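Putative TetR-family transcriptional regulator (Syntrophomonas wolfei subsp. wolfei, PDB 3LWJ) probably binds DNA as a dimeric transcriptional regulator of the TetR family, through an N-terminal helix-turn-helix. Local coordinates at residues E108-V113 and Q126-L131; Q15-C20 and G47-Y52; K165-K170 and E180-M185. All coordinates share one frame; numbering follows the deposited sequence.

In the fold
All three contacts are buried joints between helices, but serve different parts of a mainly helical chain without strands. The centre of contact 2 lies about 22 Å from the centre of the chain, in the predicted N-terminal DNA-binding region, and its packing is purely apolar. Contact 1, near the centre, joins helix 104-113 to helix 118-144 and mixes ring packing with a buried tyrosine-carboxylate bond. Contact 3 pairs helices 153-173 and 179-195 through selenomethionines, a serine and a leucine. Contacts 1 and 3 meet through the salt bridge of E128 with K165, and both touch the second subunit; contacts 2 and 3 lie on opposite sides of the chain's centre, about 17 Å apart at their nearest atoms.

Contact 1 of 3, residues E108-V113 and Q126-L131; sequences EIYSRV and QFEDRL
Y110 of helix 104-113 meets F127 and E128 of helix 118-144, and each neighbour uses a different part of the tyrosine. The aromatic part is a T-shaped (edge-to-face) pair. F127 sets its edge over one face of the Y110 ring, with CE2 of F127 3.7 Å from CZ of Y110, off-centre toward the rim, and the planes stand at 80°. Both rings leave their helices with CG anti to the backbone N (chi1 near 170° for both), and both are directed across the gap between the helices.

The polar part lies at the phenol end. Y110 OH donates to OE2 of E128 at 2.6 Å, using the anti lone pair of that oxygen. E128 starts off to one side, but its extended chain carries the carboxylate to the hydroxyl, its plane 83° from that of the ring. The same OE2 forms a salt bridge with K165 of helix 153-173, while F166 of the second subunit packs on E128. Tyrosine suits this place because it offers a ring to the core and a donor to a buried acid. With hydroxyl and ammonium on one oxygen, E128 is probably kept ionised despite its burial.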
loop_
_atom_site.group_PDB
_atom_site.type_symbol
_atom_site.label_atom_id
_atom_site.label_comp_id
_atom_site.label_asym_id
_atom_site.label_seq_id
_atom_site.Cartn_x
_atom_site.Cartn_y
_atom_site.Cartn_z
ATOM N N GLU A 108 10.102 -6.860 -5.305
ATOM C CA GLU A 108 10.244 -7.238 -3.903
ATOM C C GLU A 108 10.844 -6.109 -3.050
ATOM O O GLU A 108 10.265 -5.748 -2.023
ATOM C CB GLU A 108 11.069 -8.500 -3.752
ATOM C CG GLU A 108 10.689 -9.276 -2.498
ATOM C CD GLU A 108 11.571 -10.502 -2.254
ATOM O OE1 GLU A 108 11.826 -11.275 -3.210
ATOM O OE2 GLU A 108 12.013 -10.659 -1.094
ATOM N N ILE A 109 11.991 -5.549 -3.466
ATOM C CA ILE A 109 12.608 -4.461 -2.713
ATOM C C ILE A 109 11.626 -3.294 -2.571
ATOM O O ILE A 109 11.414 -2.822 -1.475
ATOM C CB ILE A 109 13.903 -3.941 -3.364
ATOM C CG1 ILE A 109 15.009 -5.002 -3.353
ATOM C CG2 ILE A 109 14.408 -2.636 -2.665
ATOM C CD1 ILE A 109 15.376 -5.514 -1.982
ATOM N N TYR A 110 11.008 -2.866 -3.681
ATOM C CA TYR A 110 9.958 -1.825 -3.656
ATOM C C TYR A 110 8.876 -2.102 -2.631
ATOM O O TYR A 110 8.400 -1.179 -1.954
ATOM C CB TYR A 110 9.364 -1.705 -5.051
ATOM C CG TYR A 110 8.134 -0.860 -5.212
ATOM C CD1 TYR A 110 8.099 0.480 -4.782
ATOM C CD2 TYR A 110 7.007 -1.379 -5.874
ATOM C CE1 TYR A 110 6.942 1.262 -4.974
ATOM C CE2 TYR A 110 5.863 -0.597 -6.076
ATOM C CZ TYR A 110 5.854 0.726 -5.628
ATOM O OH TYR A 110 4.733 1.485 -5.821
ATOM N N SER A 111 8.488 -3.372 -2.524
ATOM C CA SER A 111 7.388 -3.813 -1.658
ATOM C C SER A 111 7.803 -4.004 -0.222
ATOM O O SER A 111 6.952 -4.188 0.643
ATOM C CB SER A 111 6.808 -5.147 -2.161
ATOM O OG SER A 111 6.306 -5.023 -3.479
ATOM N N ARG A 112 9.099 -3.993 0.033
ATOM C CA ARG A 112 9.605 -4.206 1.387
ATOM C C ARG A 112 10.102 -2.924 2.075
ATOM O O ARG A 112 9.988 -2.815 3.276
ATOM C CB ARG A 112 10.730 -5.233 1.381
ATOM C CG ARG A 112 10.270 -6.652 1.090
ATOM C CD ARG A 112 11.425 -7.637 1.320
ATOM N NE ARG A 112 10.951 -9.020 1.242
ATOM C CZ ARG A 112 10.279 -9.635 2.212
ATOM N NH1 ARG A 112 9.996 -8.994 3.348
ATOM N NH2 ARG A 112 9.876 -10.893 2.046
ATOM N N VAL A 113 10.653 -1.977 1.321
ATOM C CA VAL A 113 11.311 -0.834 1.947
ATOM C C VAL A 113 10.423 0.412 2.139
ATOM O O VAL A 113 10.869 1.381 2.746
ATOM C CB VAL A 113 12.602 -0.437 1.205
ATOM C CG1 VAL A 113 13.571 -1.654 1.102
ATOM C CG2 VAL A 113 12.286 0.243 -0.134
ATOM N N GLN A 126 9.520 9.812 -5.563
ATOM C CA GLN A 126 9.807 10.262 -6.916
ATOM C C GLN A 126 9.307 9.264 -7.962
ATOM O O GLN A 126 8.732 9.646 -8.969
ATOM C CB GLN A 126 11.309 10.569 -7.064
ATOM C CG GLN A 126 11.717 11.681 -6.129
ATOM C CD GLN A 126 13.177 12.082 -6.228
ATOM O OE1 GLN A 126 13.794 11.976 -7.297
ATOM N NE2 GLN A 126 13.737 12.564 -5.104
ATOM N N PHE A 127 9.531 7.986 -7.701
ATOM C CA PHE A 127 9.029 6.901 -8.537
ATOM C C PHE A 127 7.473 6.936 -8.608
ATOM O O PHE A 127 6.876 7.067 -9.678
ATOM C CB PHE A 127 9.566 5.585 -7.968
ATOM C CG PHE A 127 8.957 4.372 -8.568
ATOM C CD1 PHE A 127 9.260 4.013 -9.867
ATOM C CD2 PHE A 127 8.089 3.584 -7.838
ATOM C CE1 PHE A 127 8.703 2.905 -10.446
ATOM C CE2 PHE A 127 7.515 2.457 -8.419
ATOM C CZ PHE A 127 7.834 2.114 -9.722
ATOM N N GLU A 128 6.834 6.903 -7.454
ATOM C CA GLU A 128 5.369 6.933 -7.378
ATOM C C GLU A 128 4.729 8.202 -7.959
ATOM O O GLU A 128 3.739 8.095 -8.682
ATOM C CB GLU A 128 4.928 6.641 -5.932
ATOM C CG GLU A 128 5.182 5.134 -5.634
ATOM C CD GLU A 128 4.785 4.644 -4.269
ATOM O OE1 GLU A 128 4.704 5.441 -3.325
ATOM O OE2 GLU A 128 4.592 3.421 -4.146
ATOM N N ASP A 129 5.308 9.379 -7.698
ATOM C CA ASP A 129 4.797 10.663 -8.246
ATOM C C ASP A 129 4.839 10.634 -9.763
ATOM O O ASP A 129 3.928 11.162 -10.445
ATOM C CB ASP A 129 5.617 11.877 -7.733
ATOM C CG ASP A 129 5.244 12.307 -6.313
ATOM O OD1 ASP A 129 4.276 11.754 -5.704
ATOM O OD2 ASP A 129 5.930 13.219 -5.792
ATOM N N ARG A 130 5.881 10.013 -10.303
ATOM C CA ARG A 130 6.036 9.918 -11.760
ATOM C C ARG A 130 4.939 9.062 -12.389
ATOM O O ARG A 130 4.328 9.463 -13.391
ATOM C CB ARG A 130 7.393 9.317 -12.113
ATOM C CG ARG A 130 7.686 9.264 -13.613
ATOM C CD ARG A 130 9.146 9.012 -13.850
ATOM N NE ARG A 130 9.460 8.743 -15.253
ATOM C CZ ARG A 130 10.611 8.222 -15.657
ATOM N NH1 ARG A 130 11.564 7.906 -14.772
ATOM N NH2 ARG A 130 10.813 8.007 -16.944
ATOM N N LEU A 131 4.700 7.893 -11.794
ATOM C CA LEU A 131 3.605 7.032 -12.209
ATOM C C LEU A 131 2.244 7.738 -12.019
ATOM O O LEU A 131 1.408 7.735 -12.920
ATOM C CB LEU A 131 3.644 5.716 -11.436
ATOM C CG LEU A 131 4.808 4.772 -11.711
ATOM C CD1 LEU A 131 4.585 3.562 -10.867
ATOM C CD2 LEU A 131 5.008 4.415 -13.231
#

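Contact 2 of 3, residues Q15-C20 and G47-Y52; sequences QKILTC and GTFYNY
I17 points CG2 at F49 because its chi1 of -60° puts that methyl anti to the backbone N, while CG1 lies anti to the carbonyl carbon and chi2 (160°) extends the chain to CD1, toward Y52. The first bond of the F49 side chain points past segment 15-20, yet with CG anti to its own backbone N (chi1 177°) the ring swings in to meet the isoleucine. Of these rings CG2 meets F49 alone, while CD1 reaches both. CG2 of I17 comes up to the edge of the phenylalanine, near the ring plane, 3.5 Å from CE1 of F49. CD1 of I17 lies 4.0 Å from CD2 of Y52 and 4.1 Å from CD1 of F49. A beta-branched residue suits this place: its two arms fill the angle between rings that stand one helical turn apart.

The contact belongs to what is, by family, the three-helix DNA-binding domain. Segment 47-52 lies in the predicted helix-turn-helix, on its second helix, which in this family is the recognition helix, and I17 on helix 10-28 packs against its inner side. Helix 35-42, the first of the motif, joins the same core, with I38 against I17 and I35 and I39 against F49; I59 of helix 56-79 also touches F49. Phenylalanine suits this buried position, where a large apolar ring can reach several helices together. Y52 sits nearer the surface, its ring also lying against N10, R13 and R14 of helix 10-28, so a tyrosine with a polar end is at home there.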
loop_
_atom_site.group_PDB
_atom_site.type_symbol
_atom_site.label_atom_id
_atom_site.label_comp_id
_atom_site.label_asym_id
_atom_site.label_seq_id
_atom_site.Cartn_x
_atom_site.Cartn_y
_atom_site.Cartn_z
ATOM N N GLN A 15 24.883 -0.726 -15.628
ATOM C CA GLN A 15 24.068 -1.930 -15.469
ATOM C C GLN A 15 24.677 -2.980 -14.537
ATOM O O GLN A 15 23.954 -3.640 -13.779
ATOM C CB GLN A 15 23.799 -2.608 -16.826
ATOM C CG GLN A 15 22.709 -3.692 -16.741
ATOM C CD GLN A 15 21.423 -3.126 -16.217
ATOM O OE1 GLN A 15 20.952 -2.111 -16.723
ATOM N NE2 GLN A 15 20.865 -3.740 -15.169
ATOM N N LYS A 16 25.983 -3.194 -14.623
ATOM C CA LYS A 16 26.581 -4.185 -13.748
ATOM C C LYS A 16 26.381 -3.756 -12.299
ATOM O O LYS A 16 26.064 -4.591 -11.458
ATOM C CB LYS A 16 28.073 -4.394 -14.027
ATOM C CG LYS A 16 28.569 -5.720 -13.438
ATOM C CD LYS A 16 30.074 -5.883 -13.479
ATOM C CE LYS A 16 30.468 -7.246 -12.903
ATOM N NZ LYS A 16 31.892 -7.293 -12.474
ATOM N N ILE A 17 26.577 -2.468 -12.006
ATOM C CA ILE A 17 26.485 -1.982 -10.608
ATOM C C ILE A 17 25.035 -2.151 -10.090
ATOM O O ILE A 17 24.827 -2.596 -8.962
ATOM C CB ILE A 17 26.996 -0.519 -10.430
ATOM C CG1 ILE A 17 28.468 -0.374 -10.843
ATOM C CG2 ILE A 17 26.880 -0.075 -8.985
ATOM C CD1 ILE A 17 28.880 1.080 -11.146
ATOM N N LEU A 18 24.057 -1.834 -10.941
ATOM C CA LEU A 18 22.632 -1.988 -10.609
ATOM C C LEU A 18 22.217 -3.446 -10.372
ATOM O O LEU A 18 21.504 -3.728 -9.417
ATOM C CB LEU A 18 21.748 -1.339 -11.686
ATOM C CG LEU A 18 21.935 0.170 -11.908
ATOM C CD1 LEU A 18 21.058 0.661 -13.056
ATOM C CD2 LEU A 18 21.675 0.988 -10.628
ATOM N N THR A 19 22.662 -4.379 -11.213
ATOM C CA THR A 19 22.292 -5.795 -11.026
ATOM C C THR A 19 22.872 -6.326 -9.718
ATOM O O THR A 19 22.143 -6.938 -8.911
ATOM C CB THR A 19 22.757 -6.705 -12.197
ATOM O OG1 THR A 19 22.535 -6.037 -13.441
ATOM C CG2 THR A 19 21.975 -8.024 -12.192
ATOM N N CYS A 20 24.164 -6.066 -9.501
ATOM C CA CYS A 20 24.846 -6.475 -8.254
ATOM C C CYS A 20 24.207 -5.880 -6.992
ATOM O O CYS A 20 24.119 -6.546 -5.959
ATOM C CB CYS A 20 26.334 -6.084 -8.275
ATOM S SG CYS A 20 27.322 -6.932 -9.527
ATOM N N GLY A 47 36.773 4.525 -7.431
ATOM C CA GLY A 47 36.777 5.745 -8.257
ATOM C C GLY A 47 35.779 5.789 -9.418
ATOM O O GLY A 47 35.127 6.815 -9.625
ATOM N N THR A 48 35.666 4.695 -10.182
ATOM C CA THR A 48 34.689 4.599 -11.294
ATOM C C THR A 48 33.242 4.532 -10.791
ATOM O O THR A 48 32.339 5.149 -11.370
ATOM C CB THR A 48 34.904 3.342 -12.163
ATOM O OG1 THR A 48 36.292 3.216 -12.490
ATOM C CG2 THR A 48 34.072 3.428 -13.439
ATOM N N PHE A 49 33.027 3.750 -9.736
ATOM C CA PHE A 49 31.720 3.700 -9.080
ATOM C C PHE A 49 31.152 5.116 -8.858
ATOM O O PHE A 49 29.974 5.373 -9.144
ATOM C CB PHE A 49 31.818 2.962 -7.738
ATOM C CG PHE A 49 30.524 2.925 -6.981
ATOM C CD1 PHE A 49 29.607 1.911 -7.213
ATOM C CD2 PHE A 49 30.218 3.917 -6.049
ATOM C CE1 PHE A 49 28.405 1.877 -6.525
ATOM C CE2 PHE A 49 29.007 3.895 -5.349
ATOM C CZ PHE A 49 28.097 2.872 -5.589
ATOM N N TYR A 50 31.999 6.020 -8.356
ATOM C CA TYR A 50 31.586 7.395 -8.044
ATOM C C TYR A 50 31.347 8.312 -9.263
ATOM O O TYR A 50 30.772 9.402 -9.115
ATOM C CB TYR A 50 32.585 8.046 -7.089
ATOM C CG TYR A 50 32.470 7.568 -5.659
ATOM C CD1 TYR A 50 31.346 7.873 -4.892
ATOM C CD2 TYR A 50 33.499 6.841 -5.063
ATOM C CE1 TYR A 50 31.245 7.447 -3.579
ATOM C CE2 TYR A 50 33.407 6.417 -3.749
ATOM C CZ TYR A 50 32.282 6.722 -3.015
ATOM O OH TYR A 50 32.195 6.299 -1.714
ATOM N N ASN A 51 31.776 7.877 -10.450
ATOM C CA ASN A 51 31.389 8.546 -11.691
ATOM C C ASN A 51 29.900 8.376 -11.941
ATOM O O ASN A 51 29.307 9.203 -12.622
ATOM C CB ASN A 51 32.187 8.020 -12.904
ATOM C CG ASN A 51 33.650 8.461 -12.894
ATOM O OD1 ASN A 51 34.009 9.473 -12.288
ATOM N ND2 ASN A 51 34.497 7.705 -13.589
ATOM N N TYR A 52 29.311 7.314 -11.375
ATOM C CA TYR A 52 27.876 6.987 -11.535
ATOM C C TYR A 52 27.000 7.286 -10.289
ATOM O O TYR A 52 25.887 7.822 -10.419
ATOM C CB TYR A 52 27.701 5.495 -11.914
ATOM C CG TYR A 52 28.484 5.054 -13.138
ATOM C CD1 TYR A 52 27.944 5.162 -14.426
ATOM C CD2 TYR A 52 29.767 4.526 -13.002
ATOM C CE1 TYR A 52 28.673 4.762 -15.542
ATOM C CE2 TYR A 52 30.503 4.129 -14.102
ATOM C CZ TYR A 52 29.957 4.248 -15.367
ATOM O OH TYR A 52 30.703 3.835 -16.437
#

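Contact 3 of 3, residues K165-K170 and E180-M185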
loop_
_atom_site.group_PDB
_atom_site.type_symbol
_atom_site.label_atom_id
_atom_site.label_comp_id
_atom_site.label_asym_id
_atom_site.label_seq_id
_atom_site.Cartn_x
_atom_site.Cartn_y
_atom_site.Cartn_z
ATOM N N LYS A 165 0.177 -1.599 -5.891
ATOM C CA LYS A 165 1.186 -1.785 -4.864
ATOM C C LYS A 165 0.776 -2.912 -3.904
ATOM O O LYS A 165 1.588 -3.729 -3.471
ATOM C CB LYS A 165 1.278 -0.536 -3.969
ATOM C CG LYS A 165 2.244 0.524 -4.240
ATOM C CD LYS A 165 2.014 1.680 -3.199
ATOM C CE LYS A 165 2.830 1.493 -1.913
ATOM N NZ LYS A 165 4.313 1.838 -2.089
ATOM N N PHE A 166 -0.453 -2.852 -3.447
ATOM C CA PHE A 166 -0.947 -3.803 -2.430
ATOM C C PHE A 166 -1.015 -5.239 -2.963
ATOM O O PHE A 166 -0.615 -6.158 -2.287
ATOM C CB PHE A 166 -2.326 -3.426 -1.928
ATOM C CG PHE A 166 -2.794 -4.256 -0.728
ATOM C CD1 PHE A 166 -1.937 -4.527 0.317
ATOM C CD2 PHE A 166 -4.092 -4.702 -0.643
ATOM C CE1 PHE A 166 -2.339 -5.244 1.436
ATOM C CE2 PHE A 166 -4.519 -5.431 0.472
ATOM C CZ PHE A 166 -3.627 -5.697 1.520
ATOM N N SER A 167 -1.505 -5.410 -4.180
ATOM C CA SER A 167 -1.581 -6.764 -4.767
ATOM C C SER A 167 -0.159 -7.293 -5.112
ATOM O O SER A 167 0.099 -8.494 -4.989
ATOM C CB SER A 167 -2.499 -6.723 -5.992
ATOM O OG SER A 167 -1.796 -6.121 -7.066
ATOM N N LEU A 168 0.771 -6.423 -5.554
ATOM C CA LEU A 168 2.179 -6.825 -5.755
ATOM C C LEU A 168 2.761 -7.352 -4.435
ATOM O O LEU A 168 3.380 -8.395 -4.370
ATOM C CB LEU A 168 3.030 -5.621 -6.220
ATOM C CG LEU A 168 4.509 -5.861 -6.570
ATOM C CD1 LEU A 168 4.666 -7.046 -7.581
ATOM C CD2 LEU A 168 5.161 -4.510 -7.083
ATOM N N TYR A 169 2.555 -6.595 -3.364
ATOM C CA TYR A 169 3.073 -6.975 -2.058
ATOM C C TYR A 169 2.540 -8.344 -1.618
ATOM O O TYR A 169 3.295 -9.182 -1.134
ATOM C CB TYR A 169 2.759 -5.878 -1.036
ATOM C CG TYR A 169 2.675 -6.289 0.421
ATOM C CD1 TYR A 169 3.792 -6.304 1.238
ATOM C CD2 TYR A 169 1.452 -6.608 0.997
ATOM C CE1 TYR A 169 3.686 -6.653 2.598
ATOM C CE2 TYR A 169 1.334 -6.934 2.356
ATOM C CZ TYR A 169 2.455 -6.967 3.147
ATOM O OH TYR A 169 2.327 -7.287 4.500
ATOM N N LYS A 170 1.257 -8.593 -1.822
ATOM C CA LYS A 170 0.676 -9.887 -1.445
ATOM C C LYS A 170 1.198 -11.052 -2.281
ATOM O O LYS A 170 1.238 -12.202 -1.799
ATOM C CB LYS A 170 -0.855 -9.857 -1.487
ATOM C CG LYS A 170 -1.477 -8.934 -0.447
ATOM C CD LYS A 170 -3.049 -9.096 -0.279
ATOM C CE LYS A 170 -3.522 -10.489 0.172
ATOM N NZ LYS A 170 -4.773 -10.474 1.014
ATOM N N GLU A 180 -1.120 -15.029 -11.110
ATOM C CA GLU A 180 -2.388 -15.033 -11.821
ATOM C C GLU A 180 -3.531 -14.371 -11.034
ATOM O O GLU A 180 -4.297 -13.566 -11.564
ATOM C CB GLU A 180 -2.788 -16.475 -12.126
ATOM C CG GLU A 180 -4.069 -16.560 -12.943
ATOM C CD GLU A 180 -3.918 -15.815 -14.258
ATOM O OE1 GLU A 180 -3.052 -16.242 -15.061
ATOM O OE2 GLU A 180 -4.626 -14.794 -14.473
ATOM N N GLU A 181 -3.663 -14.770 -9.774
ATOM C CA GLU A 181 -4.635 -14.189 -8.866
ATOM C C GLU A 181 -4.427 -12.695 -8.712
ATOM O O GLU A 181 -5.389 -11.963 -8.609
ATOM C CB GLU A 181 -4.563 -14.880 -7.505
ATOM C CG GLU A 181 -5.155 -16.270 -7.541
ATOM C CD GLU A 181 -4.837 -17.085 -6.301
ATOM O OE1 GLU A 181 -3.886 -16.772 -5.537
ATOM O OE2 GLU A 181 -5.570 -18.046 -6.078
HETATM N N MSE A 182 -3.174 -12.240 -8.730
HETATM C CA MSE A 182 -2.871 -10.821 -8.595
HETATM C C MSE A 182 -3.314 -10.073 -9.822
HETATM O O MSE A 182 -3.934 -9.024 -9.739
HETATM C CB MSE A 182 -1.378 -10.615 -8.406
HETATM C CG MSE A 182 -0.878 -9.194 -8.599
HETATM SE SE MSE A 182 1.102 -9.079 -8.653
HETATM C CE MSE A 182 1.439 -9.900 -10.381
ATOM N N ILE A 183 -3.008 -10.641 -10.983
ATOM C CA ILE A 183 -3.386 -10.018 -12.236
ATOM C C ILE A 183 -4.926 -9.957 -12.298
ATOM O O ILE A 183 -5.493 -8.866 -12.530
ATOM C CB ILE A 183 -2.761 -10.752 -13.445
ATOM C CG1 ILE A 183 -1.236 -10.567 -13.423
ATOM C CG2 ILE A 183 -3.356 -10.244 -14.758
ATOM C CD1 ILE A 183 -0.467 -11.495 -14.436
ATOM N N GLU A 184 -5.593 -11.083 -11.998
ATOM C CA GLU A 184 -7.081 -11.145 -12.050
ATOM C C GLU A 184 -7.727 -10.120 -11.118
ATOM O O GLU A 184 -8.660 -9.431 -11.507
ATOM C CB GLU A 184 -7.612 -12.557 -11.729
ATOM C CG GLU A 184 -9.139 -12.637 -11.553
HETATM N N MSE A 185 -7.215 -10.018 -9.894
HETATM C CA MSE A 185 -7.762 -9.067 -8.924
HETATM C C MSE A 185 -7.706 -7.661 -9.472
HETATM O O MSE A 185 -8.677 -6.903 -9.384
HETATM C CB MSE A 185 -6.941 -9.123 -7.631
HETATM C CG MSE A 185 -7.334 -8.083 -6.561
HETATM SE SE MSE A 185 -6.143 -8.215 -5.065
HETATM C CE MSE A 185 -6.746 -9.936 -4.469
#
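S167 lies between two selenomethionines, M182 and M185, where segments 165-170 and 180-185 run antiparallel (166°), their axes 9.5 Å apart at closest. The serine approaches M182 with its hydroxyl side, OG standing 3.6 Å from CG of M182, and turns its methylene to M185, whose SE is 4.0 Å from CB of S167. M182 sends its selenium past the serine to L168, alongside the backbone: SE of M182 is 3.8 Å from CA of L168 and 4.2 Å from CD1 of L168. CG anti to the backbone N (chi1 165°) and an extended chi2 (-170°) carry SE across; the bend at chi3 only turns the end methyl.

Behind these, the serine hydroxyl is tied to its own helix by a hydrogen bond to the I163 carbonyl. M97 of helix 85-102 packs on both S167 and M182, L168 leans on Y110 and S111 of helix 104-113, and H158 of the second subunit rests on M185.

Small S167 suits the point where the backbones come closest, and the long, flexible methionine side chains, here as selenomethionine, pack on either flank. With the buried hydroxyl satisfied within its own helix and no hydrogen bond between the segments, cohesion here rests on dispersion and shape.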